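PDB 3L12: putative Glycerophosphoryl diester phosphodiesterase from Silicibacter pomeroyi, which belongs to the glycerophosphoryl diester phosphodiesterase family, has a TIM-barrel fold and holds a magnesium ion. Local coordinates for residues G59-T64 and V167-A172. Residues are numbered along the deposited sequence; the frame is centred on the assembly and turned at random.
Sequences GVPVVT and VAAVLA
Pro-61 presents the CG corner of its ring to helix 160-176, where it meets one turn at two neighbouring residues, Ala-169 and Val-170. Ala-169 aims its methyl at the strand, and Pro-61 CG lies 4.0 Å from Ala-169 CB. The same CG is also 4.0 Å from the carbonyl oxygen Ala-169 O, so the ring corner rests against helix backbone as well as methyl. Val-170 leaves the helix at a different angle and makes its approach with a single branch: CG1 is anti to the backbone N (chi1 168°), which turns CG2 to the strand side, 4.3 Å from Pro-61 CB. No hydrogen bond crosses the gap. The contact is small and purely van der Waals, with 108 Å² buried over both sides, and the closest pair of CA atoms, Pro-61 CA and Val-170 CA, is 6.3 Å apart. Strand 48-55 extends the apolar patch: Val-53 touches Pro-61 and Val-170, while Met-55 touches Pro-61 and Ala-169. Pro-61 is further anchored by a backbone hydrogen bond with Leu-129. Strand 48-55 also carries the magnesium ligands Glu-50 and Asp-52, but the Val-170 side chain is about 13 Å from the ion. Here strand 61-63 packs against the helix that follows strand 145-150, an arrangement of a TIM barrel in which a short extra strand, paired antiparallel with barrel strand 48-55, meets a helix of the outer layer.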
loop_
_atom_site.group_PDB
_atom_site.type_symbol
_atom_site.label_atom_id
_atom_site.label_comp_id
_atom_site.label_asym_id
_atom_site.label_seq_id
_atom_site.Cartn_x
_atom_site.Cartn_y
_atom_site.Cartn_z
ATOM N N GLY A 59 -9.546 26.882 -15.766
ATOM C CA GLY A 59 -10.580 25.946 -16.202
ATOM C C GLY A 59 -10.166 24.500 -16.332
ATOM O O GLY A 59 -10.780 23.746 -17.112
ATOM N N VAL A 60 -9.171 24.093 -15.566
ATOM C CA VAL A 60 -8.699 22.695 -15.609
ATOM C C VAL A 60 -9.324 21.910 -14.440
ATOM O O VAL A 60 -9.161 22.297 -13.281
ATOM C CB VAL A 60 -7.143 22.563 -15.576
ATOM C CG1 VAL A 60 -6.691 21.096 -15.716
ATOM C CG2 VAL A 60 -6.488 23.378 -16.675
ATOM N N PRO A 61 -10.070 20.829 -14.730
ATOM C CA PRO A 61 -10.525 19.966 -13.632
ATOM C C PRO A 61 -9.328 19.186 -13.076
ATOM O O PRO A 61 -8.627 18.487 -13.830
ATOM C CB PRO A 61 -11.526 19.010 -14.298
ATOM C CG PRO A 61 -11.793 19.603 -15.631
ATOM C CD PRO A 61 -10.604 20.398 -16.028
ATOM N N VAL A 62 -9.075 19.337 -11.787
ATOM C CA VAL A 62 -7.936 18.683 -11.117
ATOM C C VAL A 62 -8.456 17.845 -9.961
ATOM O O VAL A 62 -9.552 18.081 -9.423
ATOM C CB VAL A 62 -6.847 19.681 -10.644
ATOM C CG1 VAL A 62 -6.209 20.377 -11.867
ATOM C CG2 VAL A 62 -7.403 20.670 -9.650
ATOM N N VAL A 63 -7.625 16.864 -9.578
ATOM C CA VAL A 63 -7.989 15.904 -8.568
ATOM C C VAL A 63 -7.372 16.280 -7.213
ATOM O O VAL A 63 -6.185 16.021 -6.978
ATOM C CB VAL A 63 -7.583 14.494 -8.994
ATOM C CG1 VAL A 63 -8.099 13.473 -7.968
ATOM C CG2 VAL A 63 -8.137 14.163 -10.405
ATOM N N THR A 64 -8.185 16.922 -6.371
ATOM C CA THR A 64 -7.781 17.363 -5.022
ATOM C C THR A 64 -9.073 17.482 -4.225
ATOM O O THR A 64 -10.114 17.806 -4.797
ATOM C CB THR A 64 -6.907 18.628 -5.036
ATOM O OG1 THR A 64 -6.453 18.882 -3.704
ATOM C CG2 THR A 64 -7.625 19.803 -5.542
ATOM N N VAL A 167 -19.410 21.477 -14.653
ATOM C CA VAL A 167 -20.025 20.231 -15.068
ATOM C C VAL A 167 -19.617 19.890 -16.503
ATOM O O VAL A 167 -19.175 18.776 -16.780
ATOM C CB VAL A 167 -21.566 20.267 -14.880
ATOM C CG1 VAL A 167 -22.234 19.011 -15.553
ATOM C CG2 VAL A 167 -21.925 20.318 -13.416
ATOM N N ALA A 168 -19.653 20.859 -17.388
ATOM C CA ALA A 168 -19.319 20.600 -18.792
ATOM C C ALA A 168 -17.852 20.179 -18.980
ATOM O O ALA A 168 -17.534 19.324 -19.843
ATOM C CB ALA A 168 -19.648 21.830 -19.657
ATOM N N ALA A 169 -16.975 20.813 -18.208
ATOM C CA ALA A 169 -15.561 20.526 -18.251
ATOM C C ALA A 169 -15.251 19.102 -17.744
ATOM O O ALA A 169 -14.479 18.391 -18.350
ATOM C CB ALA A 169 -14.783 21.620 -17.452
ATOM N N VAL A 170 -15.866 18.726 -16.632
ATOM C CA VAL A 170 -15.736 17.377 -16.103
ATOM C C VAL A 170 -16.248 16.374 -17.136
ATOM O O VAL A 170 -15.595 15.376 -17.468
ATOM C CB VAL A 170 -16.463 17.264 -14.754
ATOM C CG1 VAL A 170 -16.602 15.818 -14.318
ATOM C CG2 VAL A 170 -15.716 18.094 -13.709
ATOM N N LEU A 171 -17.402 16.648 -17.728
ATOM C CA LEU A 171 -17.971 15.714 -18.738
ATOM C C LEU A 171 -17.113 15.577 -19.993
ATOM O O LEU A 171 -17.007 14.486 -20.550
ATOM C CB LEU A 171 -19.386 16.125 -19.115
ATOM C CG LEU A 171 -20.393 15.876 -17.988
ATOM C CD1 LEU A 171 -21.755 16.523 -18.305
ATOM C CD2 LEU A 171 -20.556 14.368 -17.695
ATOM N N ALA A 172 -16.519 16.678 -20.437
ATOM C CA ALA A 172 -15.635 16.667 -21.601
ATOM C C ALA A 172 -14.493 15.689 -21.362
ATOM O O ALA A 172 -14.124 14.908 -22.276
ATOM C CB ALA A 172 -15.096 18.072 -21.914
#